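Local coordinates for protein beta-fructofuranosidase (Arabidopsis thaliana, PDB 2OXB) that hydrolyses sucrose and 1-kestose, and less readily neokestose and levan, as a cell-wall invertase that cleaves terminal non-reducing beta-D-fructofuranoside residues, at residues L151-K156 with S217-P222; P267-G272 with K325-W330; F427-A432 with N437-L442. The protein carries 1 engineered substitution. All coordinates share one frame; numbering follows the deposited sequence.

Contact 1 (L151-K156 with S217-P222)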
loop_
_atom_site.group_PDB
_atom_site.type_symbol
_atom_site.label_atom_id
_atom_site.label_comp_id
_atom_site.label_asym_id
_atom_site.label_seq_id
_atom_site.Cartn_x
_atom_site.Cartn_y
_atom_site.Cartn_z
ATOM N N LEU A 151 4.277 12.503 -20.675
ATOM C CA LEU A 151 4.654 13.416 -21.752
ATOM C C LEU A 151 5.141 14.789 -21.287
ATOM O O LEU A 151 6.270 14.940 -20.819
ATOM C CB LEU A 151 3.458 13.600 -22.688
ATOM C CG LEU A 151 3.709 14.310 -24.022
ATOM C CD1 LEU A 151 4.616 13.434 -24.897
ATOM C CD2 LEU A 151 2.370 14.575 -24.719
ATOM N N GLY A 152 4.281 15.792 -21.440
ATOM C CA GLY A 152 4.628 17.140 -21.035
ATOM C C GLY A 152 3.904 18.182 -21.859
ATOM O O GLY A 152 3.050 17.852 -22.686
ATOM N N GLN A 153 4.233 19.449 -21.627
ATOM C CA GLN A 153 3.620 20.531 -22.381
ATOM C C GLN A 153 4.263 20.530 -23.764
ATOM O O GLN A 153 4.110 21.472 -24.534
ATOM C CB GLN A 153 3.847 21.885 -21.698
ATOM C CG GLN A 153 2.584 22.764 -21.644
ATOM C CD GLN A 153 2.853 24.248 -21.930
ATOM O OE1 GLN A 153 3.760 24.848 -21.354
ATOM N NE2 GLN A 153 2.051 24.840 -22.814
ATOM N N ASP A 154 4.998 19.458 -24.053
ATOM C CA ASP A 154 5.662 19.265 -25.342
ATOM C C ASP A 154 5.758 17.757 -25.630
ATOM O O ASP A 154 5.066 16.952 -24.998
ATOM C CB ASP A 154 7.063 19.897 -25.339
ATOM C CG ASP A 154 7.460 20.446 -23.981
ATOM O OD1 ASP A 154 7.472 19.673 -22.999
ATOM O OD2 ASP A 154 7.775 21.652 -23.898
ATOM N N LYS A 155 6.606 17.383 -26.586
ATOM C CA LYS A 155 6.798 15.980 -26.962
ATOM C C LYS A 155 7.712 15.274 -25.974
ATOM O O LYS A 155 7.750 14.045 -25.914
ATOM C CB LYS A 155 7.440 15.870 -28.350
ATOM C CG LYS A 155 7.608 14.430 -28.844
ATOM C CD LYS A 155 8.710 14.292 -29.891
ATOM C CE LYS A 155 8.650 12.927 -30.584
ATOM N NZ LYS A 155 8.489 11.783 -29.635
ATOM N N LYS A 156 8.445 16.063 -25.201
ATOM C CA LYS A 156 9.404 15.537 -24.244
ATOM C C LYS A 156 8.802 14.621 -23.193
ATOM O O LYS A 156 8.072 15.063 -22.311
ATOM C CB LYS A 156 10.132 16.710 -23.584
ATOM C CG LYS A 156 10.808 17.635 -24.603
ATOM C CD LYS A 156 11.031 19.045 -24.071
ATOM C CE LYS A 156 11.583 19.973 -25.170
ATOM N NZ LYS A 156 10.673 20.135 -26.346
ATOM N N SER A 217 -0.647 12.082 -17.769
ATOM C CA SER A 217 -0.041 13.173 -18.518
ATOM C C SER A 217 -0.839 14.484 -18.559
ATOM O O SER A 217 -0.570 15.356 -19.390
ATOM C CB SER A 217 0.282 12.690 -19.941
ATOM O OG SER A 217 1.242 11.645 -19.911
ATOM N N SER A 218 -1.799 14.630 -17.648
ATOM C CA SER A 218 -2.631 15.839 -17.573
ATOM C C SER A 218 -1.822 17.069 -17.133
ATOM O O SER A 218 -1.161 17.044 -16.092
ATOM C CB SER A 218 -3.784 15.628 -16.583
ATOM O OG SER A 218 -4.497 14.443 -16.857
ATOM N N PHE A 219 -1.896 18.153 -17.906
ATOM C CA PHE A 219 -1.148 19.368 -17.574
ATOM C C PHE A 219 -1.979 20.653 -17.608
ATOM O O PHE A 219 -2.880 20.801 -18.435
ATOM C CB PHE A 219 0.052 19.503 -18.514
ATOM C CG PHE A 219 -0.318 19.459 -19.955
ATOM C CD1 PHE A 219 -0.722 20.616 -20.617
ATOM C CD2 PHE A 219 -0.341 18.248 -20.636
ATOM C CE1 PHE A 219 -1.150 20.568 -21.937
ATOM C CE2 PHE A 219 -0.768 18.186 -21.953
ATOM C CZ PHE A 219 -1.176 19.352 -22.608
ATOM N N GLY A 220 -1.654 21.568 -16.695
ATOM C CA GLY A 220 -2.338 22.847 -16.584
ATOM C C GLY A 220 -3.654 23.083 -17.319
ATOM O O GLY A 220 -3.666 23.683 -18.399
ATOM N N GLU A 221 -4.766 22.627 -16.744
ATOM C CA GLU A 221 -6.087 22.828 -17.351
ATOM C C GLU A 221 -6.790 24.004 -16.635
ATOM O O GLU A 221 -6.815 24.059 -15.402
ATOM C CB GLU A 221 -6.941 21.547 -17.239
ATOM C CG GLU A 221 -6.341 20.292 -17.898
ATOM C CD GLU A 221 -5.462 19.483 -16.955
ATOM O OE1 GLU A 221 -4.465 18.893 -17.418
ATOM O OE2 GLU A 221 -5.771 19.422 -15.750
ATOM N N PRO A 222 -7.357 24.963 -17.401
ATOM C CA PRO A 222 -8.059 26.147 -16.873
ATOM C C PRO A 222 -9.386 25.878 -16.165
ATOM O O PRO A 222 -9.883 26.712 -15.404
ATOM C CB PRO A 222 -8.237 27.022 -18.113
ATOM C CG PRO A 222 -8.379 26.010 -19.210
ATOM C CD PRO A 222 -7.305 25.000 -18.875
#
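L151 and S217 bring the two loops to a CA-CA distance of 5.7 Å, and the backbones then draw apart to 6.9 Å between the CA atoms of Q153 and F219. Neither segment forms a regular helix or strand, and one backbone-to-side-chain hydrogen bond joins them. It runs from L151 N to S217 OG over 3.2 Å, with an angle of 152° at the hydrogen. S217 OG lies opposite the carbonyl carbon about the first torsion (chi1 -63°), which turns the hydroxyl toward the other loop. The same OG is 4.1 Å from L151 CB.

The second meeting is made by the F219 ring. Its CG sits between the backbone N and the carbonyl carbon (chi1 54°), and this carries the ring across to the other loop. There F219 CE2 lies 3.9 Å from the carbonyl oxygen G152 O. On the other branch of the ring, F219 CD1 touches Q153 CG at 4.1 Å. Both partners approach the ring obliquely. Q153 bends at its second torsion and crosses the phenyl group at about a right angle. The methylene CG does the touching, not the amide.

The contact is small and lies at the surface, away from the sucrose-binding site. W150 touches S217, and R249 touches F219. Loop 217-222 links strands 201-207 and 226-234, which pair antiparallel in one sheet. Loop 151-156 leads into strand 157-165. The contact thus joins two inter-strand loops at the surface of the N-terminal domain, a five-bladed beta-propeller in family 32.

Contact 2 (P267-G272 with K325-W330); sequences PRYDYG and KQLIQW
Q329 NE2 donates a hydrogen bond of 2.5 Å to the backbone carbonyl Y269 O, a short distance that is not precise at this resolution. The bond bends to 147° at the hydrogen. The acceptor lies close to the Q329 amide plane, while the donor is tilted 29° from the Y269 carbonyl plane. Q329 reaches across with its chain extended beyond CG, and NE2 also comes within 3.8 Å of Y269 CB. Two residues earlier on the same strand, L327 CD1 meets Y269 CE1 at 3.5 Å. This methyl comes in at the edge of the tyrosine ring, in its plane.

Further contacts hold the loop in shape. R268 N donates to Y271 OH over 3.0 Å, and R268 CB sits above the centre of the Y271 ring. D270 OD1 takes a hydrogen bond from T496 N. The rings of Y242 and Y269 meet with their planes about 20° apart, and the Y242 hydroxyl forms a weak hydrogen bond with L327 N.

The contact is buried. Strand 327-331 is an outermost strand of its four-stranded antiparallel sheet, beside strand 316-320. The 267-272 loop packs against strand 327-331, strand 240-248 and strand 493-498 of the C-terminal domain.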
loop_
_atom_site.group_PDB
_atom_site.type_symbol
_atom_site.label_atom_id
_atom_site.label_comp_id
_atom_site.label_asym_id
_atom_site.label_seq_id
_atom_site.Cartn_x
_atom_site.Cartn_y
_atom_site.Cartn_z
ATOM N N PRO A 267 3.582 11.783 5.235
ATOM C CA PRO A 267 2.543 10.802 5.531
ATOM C C PRO A 267 2.801 9.497 4.797
ATOM O O PRO A 267 3.383 9.495 3.707
ATOM C CB PRO A 267 1.285 11.498 5.045
ATOM C CG PRO A 267 1.786 12.180 3.811
ATOM C CD PRO A 267 3.084 12.789 4.277
ATOM N N ARG A 268 2.364 8.395 5.401
ATOM C CA ARG A 268 2.548 7.066 4.822
ATOM C C ARG A 268 1.264 6.589 4.140
ATOM O O ARG A 268 0.163 6.983 4.529
ATOM C CB ARG A 268 2.925 6.039 5.913
ATOM C CG ARG A 268 4.188 6.324 6.719
ATOM C CD ARG A 268 4.551 5.124 7.614
ATOM N NE ARG A 268 5.562 5.438 8.628
ATOM C CZ ARG A 268 6.108 4.551 9.463
ATOM N NH1 ARG A 268 5.754 3.270 9.416
ATOM N NH2 ARG A 268 7.011 4.939 10.364
ATOM N N TYR A 269 1.383 5.759 3.114
ATOM C CA TYR A 269 0.155 5.261 2.520
ATOM C C TYR A 269 -0.448 4.390 3.624
ATOM O O TYR A 269 -1.627 4.494 3.962
ATOM C CB TYR A 269 0.422 4.401 1.277
ATOM C CG TYR A 269 0.528 5.139 -0.050
ATOM C CD1 TYR A 269 -0.307 6.221 -0.358
ATOM C CD2 TYR A 269 1.412 4.690 -1.039
ATOM C CE1 TYR A 269 -0.259 6.839 -1.633
ATOM C CE2 TYR A 269 1.467 5.287 -2.301
ATOM C CZ TYR A 269 0.633 6.356 -2.593
ATOM O OH TYR A 269 0.722 6.941 -3.833
ATOM N N ASP A 270 0.412 3.579 4.226
ATOM C CA ASP A 270 0.017 2.646 5.260
ATOM C C ASP A 270 0.977 2.717 6.456
ATOM O O ASP A 270 2.199 2.595 6.293
ATOM C CB ASP A 270 0.031 1.252 4.638
ATOM C CG ASP A 270 -0.785 0.260 5.406
ATOM O OD1 ASP A 270 -0.331 -0.164 6.488
ATOM O OD2 ASP A 270 -1.879 -0.093 4.919
ATOM N N TYR A 271 0.424 2.894 7.658
ATOM C CA TYR A 271 1.238 2.992 8.862
ATOM C C TYR A 271 1.481 1.662 9.545
ATOM O O TYR A 271 1.426 1.563 10.771
ATOM C CB TYR A 271 0.594 3.980 9.830
ATOM C CG TYR A 271 0.579 5.389 9.284
ATOM C CD1 TYR A 271 1.542 6.322 9.681
ATOM C CD2 TYR A 271 -0.366 5.771 8.331
ATOM C CE1 TYR A 271 1.567 7.606 9.146
ATOM C CE2 TYR A 271 -0.353 7.046 7.787
ATOM C CZ TYR A 271 0.618 7.960 8.203
ATOM O OH TYR A 271 0.605 9.222 7.671
ATOM N N GLY A 272 1.788 0.654 8.730
ATOM C CA GLY A 272 2.033 -0.699 9.209
ATOM C C GLY A 272 2.928 -1.444 8.237
ATOM O O GLY A 272 3.877 -0.864 7.735
ATOM N N LYS A 325 -4.531 18.089 2.047
ATOM C CA LYS A 325 -3.198 17.714 2.499
ATOM C C LYS A 325 -3.079 16.273 2.985
ATOM O O LYS A 325 -2.306 16.008 3.893
ATOM C CB LYS A 325 -2.738 18.652 3.613
ATOM C CG LYS A 325 -3.670 18.687 4.803
ATOM C CD LYS A 325 -4.627 19.870 4.747
ATOM C CE LYS A 325 -5.243 20.107 6.117
ATOM N NZ LYS A 325 -5.943 21.410 6.229
ATOM N N GLN A 326 -3.834 15.346 2.388
ATOM C CA GLN A 326 -3.801 13.920 2.770
ATOM C C GLN A 326 -4.571 13.064 1.753
ATOM O O GLN A 326 -5.666 13.424 1.316
ATOM C CB GLN A 326 -4.386 13.739 4.192
ATOM C CG GLN A 326 -4.863 12.318 4.590
ATOM C CD GLN A 326 -5.492 12.258 6.000
ATOM O OE1 GLN A 326 -6.103 11.256 6.390
ATOM N NE2 GLN A 326 -5.329 13.333 6.766
ATOM N N LEU A 327 -3.985 11.934 1.368
ATOM C CA LEU A 327 -4.622 11.037 0.409
ATOM C C LEU A 327 -5.639 10.117 1.078
ATOM O O LEU A 327 -5.427 9.631 2.194
ATOM C CB LEU A 327 -3.573 10.192 -0.337
ATOM C CG LEU A 327 -2.708 10.879 -1.405
ATOM C CD1 LEU A 327 -1.889 9.844 -2.150
ATOM C CD2 LEU A 327 -3.598 11.632 -2.391
ATOM N N ILE A 328 -6.756 9.892 0.398
ATOM C CA ILE A 328 -7.763 9.018 0.953
ATOM C C ILE A 328 -7.758 7.726 0.195
ATOM O O ILE A 328 -7.881 7.699 -1.028
ATOM C CB ILE A 328 -9.160 9.609 0.887
ATOM C CG1 ILE A 328 -9.168 10.963 1.591
ATOM C CG2 ILE A 328 -10.142 8.644 1.561
ATOM C CD1 ILE A 328 -10.526 11.600 1.658
ATOM N N GLN A 329 -7.604 6.648 0.942
ATOM C CA GLN A 329 -7.573 5.331 0.355
ATOM C C GLN A 329 -8.729 4.481 0.846
ATOM O O GLN A 329 -9.114 4.558 2.016
ATOM C CB GLN A 329 -6.315 4.604 0.752
ATOM C CG GLN A 329 -5.035 5.297 0.518
ATOM C CD GLN A 329 -3.942 4.509 1.168
ATOM O OE1 GLN A 329 -3.754 3.326 0.860
ATOM N NE2 GLN A 329 -3.222 5.140 2.091
ATOM N N TRP A 330 -9.232 3.638 -0.054
ATOM C CA TRP A 330 -10.328 2.713 0.238
ATOM C C TRP A 330 -10.394 1.570 -0.782
ATOM O O TRP A 330 -10.579 1.807 -1.976
ATOM C CB TRP A 330 -11.643 3.476 0.264
ATOM C CG TRP A 330 -12.872 2.645 0.516
ATOM C CD1 TRP A 330 -13.694 2.056 -0.429
ATOM C CD2 TRP A 330 -13.496 2.425 1.779
ATOM N NE1 TRP A 330 -14.790 1.509 0.182
ATOM C CE2 TRP A 330 -14.700 1.723 1.533
ATOM C CE3 TRP A 330 -13.166 2.764 3.102
ATOM C CZ2 TRP A 330 -15.568 1.349 2.561
ATOM C CZ3 TRP A 330 -14.032 2.391 4.126
ATOM C CH2 TRP A 330 -15.220 1.698 3.848
#

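Contact 3 (F427-A432 with N437-L442)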
loop_
_atom_site.group_PDB
_atom_site.type_symbol
_atom_site.label_atom_id
_atom_site.label_comp_id
_atom_site.label_asym_id
_atom_site.label_seq_id
_atom_site.Cartn_x
_atom_site.Cartn_y
_atom_site.Cartn_z
ATOM N N PHE A 427 -9.448 2.577 18.728
ATOM C CA PHE A 427 -9.338 4.031 18.779
ATOM C C PHE A 427 -9.130 4.532 20.201
ATOM O O PHE A 427 -9.455 3.839 21.167
ATOM C CB PHE A 427 -10.617 4.681 18.264
ATOM C CG PHE A 427 -10.810 4.563 16.788
ATOM C CD1 PHE A 427 -9.937 5.207 15.912
ATOM C CD2 PHE A 427 -11.878 3.835 16.266
ATOM C CE1 PHE A 427 -10.123 5.133 14.541
ATOM C CE2 PHE A 427 -12.075 3.753 14.888
ATOM C CZ PHE A 427 -11.195 4.404 14.025
ATOM N N ARG A 428 -8.590 5.749 20.305
ATOM C CA ARG A 428 -8.358 6.454 21.570
ATOM C C ARG A 428 -8.511 7.943 21.262
ATOM O O ARG A 428 -7.815 8.471 20.403
ATOM C CB ARG A 428 -6.955 6.199 22.086
ATOM C CG ARG A 428 -6.767 4.902 22.801
ATOM C CD ARG A 428 -5.323 4.518 22.665
ATOM N NE ARG A 428 -4.943 3.417 23.529
ATOM C CZ ARG A 428 -4.494 3.575 24.759
ATOM N NH1 ARG A 428 -4.375 4.792 25.264
ATOM N NH2 ARG A 428 -4.150 2.518 25.471
ATOM N N ILE A 429 -9.431 8.612 21.950
ATOM C CA ILE A 429 -9.668 10.038 21.719
ATOM C C ILE A 429 -9.121 10.904 22.853
ATOM O O ILE A 429 -9.355 10.644 24.030
ATOM C CB ILE A 429 -11.191 10.377 21.587
ATOM C CG1 ILE A 429 -11.860 9.521 20.507
ATOM C CG2 ILE A 429 -11.366 11.864 21.297
ATOM C CD1 ILE A 429 -11.325 9.712 19.111
ATOM N N PHE A 430 -8.406 11.949 22.476
ATOM C CA PHE A 430 -7.856 12.877 23.436
ATOM C C PHE A 430 -8.095 14.276 22.893
ATOM O O PHE A 430 -8.503 14.442 21.739
ATOM C CB PHE A 430 -6.362 12.631 23.621
ATOM C CG PHE A 430 -6.039 11.275 24.177
ATOM C CD1 PHE A 430 -6.532 10.887 25.420
ATOM C CD2 PHE A 430 -5.251 10.383 23.457
ATOM C CE1 PHE A 430 -6.247 9.633 25.939
ATOM C CE2 PHE A 430 -4.959 9.126 23.966
ATOM C CZ PHE A 430 -5.457 8.747 25.212
ATOM N N LYS A 431 -7.843 15.278 23.728
ATOM C CA LYS A 431 -8.021 16.672 23.335
ATOM C C LYS A 431 -6.681 17.235 22.884
ATOM O O LYS A 431 -5.675 17.057 23.560
ATOM C CB LYS A 431 -8.557 17.492 24.517
ATOM C CG LYS A 431 -9.762 16.865 25.226
ATOM C CD LYS A 431 -10.463 17.859 26.157
ATOM C CE LYS A 431 -11.666 17.226 26.847
ATOM N NZ LYS A 431 -12.434 18.193 27.697
ATOM N N ALA A 432 -6.666 17.893 21.732
ATOM C CA ALA A 432 -5.437 18.479 21.225
ATOM C C ALA A 432 -4.889 19.460 22.258
ATOM O O ALA A 432 -3.698 19.454 22.558
ATOM C CB ALA A 432 -5.699 19.190 19.901
ATOM N N ASN A 437 -11.401 23.600 21.241
ATOM C CA ASN A 437 -12.211 22.494 20.720
ATOM C C ASN A 437 -11.568 21.773 19.544
ATOM O O ASN A 437 -11.990 21.925 18.402
ATOM C CB ASN A 437 -13.606 23.004 20.301
ATOM C CG ASN A 437 -14.755 22.273 21.018
ATOM O OD1 ASN A 437 -14.929 21.055 20.878
ATOM N ND2 ASN A 437 -15.550 23.027 21.780
ATOM N N LYS A 438 -10.538 20.994 19.835
ATOM C CA LYS A 438 -9.838 20.229 18.821
ATOM C C LYS A 438 -9.358 18.949 19.462
ATOM O O LYS A 438 -8.648 18.965 20.461
ATOM C CB LYS A 438 -8.660 21.020 18.262
ATOM C CG LYS A 438 -9.022 21.866 17.056
ATOM C CD LYS A 438 -9.426 20.995 15.883
ATOM C CE LYS A 438 -9.512 21.808 14.610
ATOM N NZ LYS A 438 -9.801 20.966 13.419
ATOM N N TYR A 439 -9.758 17.836 18.868
ATOM C CA TYR A 439 -9.422 16.529 19.385
ATOM C C TYR A 439 -8.477 15.746 18.475
ATOM O O TYR A 439 -8.327 16.054 17.290
ATOM C CB TYR A 439 -10.725 15.755 19.599
ATOM C CG TYR A 439 -11.674 16.417 20.583
ATOM C CD1 TYR A 439 -11.850 15.894 21.870
ATOM C CD2 TYR A 439 -12.359 17.589 20.252
ATOM C CE1 TYR A 439 -12.679 16.520 22.808
ATOM C CE2 TYR A 439 -13.192 18.229 21.183
ATOM C CZ TYR A 439 -13.344 17.690 22.457
ATOM O OH TYR A 439 -14.142 18.308 23.392
ATOM N N VAL A 440 -7.823 14.739 19.045
ATOM C CA VAL A 440 -6.918 13.894 18.277
ATOM C C VAL A 440 -7.436 12.458 18.334
ATOM O O VAL A 440 -7.699 11.901 19.416
ATOM C CB VAL A 440 -5.462 13.910 18.822
ATOM C CG1 VAL A 440 -4.559 13.109 17.897
ATOM C CG2 VAL A 440 -4.957 15.328 18.956
ATOM N N VAL A 441 -7.590 11.868 17.158
ATOM C CA VAL A 441 -8.066 10.504 17.069
ATOM C C VAL A 441 -6.925 9.550 16.788
ATOM O O VAL A 441 -6.302 9.590 15.731
ATOM C CB VAL A 441 -9.089 10.343 15.966
ATOM C CG1 VAL A 441 -9.670 8.936 16.019
ATOM C CG2 VAL A 441 -10.162 11.390 16.115
ATOM N N LEU A 442 -6.676 8.687 17.756
ATOM C CA LEU A 442 -5.623 7.710 17.665
ATOM C C LEU A 442 -6.103 6.345 17.180
ATOM O O LEU A 442 -6.990 5.737 17.784
ATOM C CB LEU A 442 -4.972 7.529 19.031
ATOM C CG LEU A 442 -3.870 6.472 18.997
ATOM C CD1 LEU A 442 -2.713 7.013 18.168
ATOM C CD2 LEU A 442 -3.418 6.122 20.397
#
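I429 turns its CD1 methyl toward V441 through a bend at the second torsion (chi2 -62°), so that CD1 lies 3.6 Å from V441 CG1. CD1 is equally near V441 CG2 and thus meets both branches of the valine. The isoleucine and valine run alongside each other from the same face. On the other face of the sheet, L442 holds CG anti to its backbone N (chi1 179°), and its CD2 comes to 3.4 Å from R428 CD. Here the methylenes of the arginine chain do the packing. The guanidinium group runs on, and its NH2 makes a weak hydrogen bond with N399 O.

The two strands form an antiparallel beta hairpin, with their directions 160° apart. R428 with L442 and F430 with V440 are hydrogen-bonded pairs. I429 with V441 and K431 with Y439 are non-hydrogen-bonded pairs. L442 N reaches R428 O at 2.9 Å, and V440 N reaches F430 O at 2.8 Å; both pairs also bond in the return direction. Toward the turn, A432 N donates to K438 O over 2.6 Å. The hairpin belongs to the C-terminal domain, a beta-sandwich in this family.

F427 CD1 touches V441 CG1 at 3.7 Å, and the carbonyl oxygen L442 O lies at the edge of the same ring. The ring also meets L473 and L475 on strand 473-480 of another sheet. An alanine here removes the ring and would probably open a gap between V441 and the leucines L473 and L475.

Next to the turn, K431 and Y439 run alongside each other, with K431 CG 3.8 Å from Y439 CE1. A432 CB packs between K438 CB and V440 CG2.

Overall arrangement
The three contacts come one after another along the chain, with no overlap. Contacts 1 and 2 lie in the N-terminal family 32 domain, with centres about 27 Å apart. Contact 3 lies in the C-terminal domain, with its centre about 19 Å from the centre of contact 2 and about 42 Å from that of contact 1. None touches another. Contact 1 joins surface loops far from the chain centre. Contact 2 is buried near that centre, where an N-terminal loop and sheet meet strand 493-498 of the C-terminal domain. Contact 3 is a hairpin within that domain. Together they sample the propeller surface, the junction of the domains and the sandwich, all away from the substrate site.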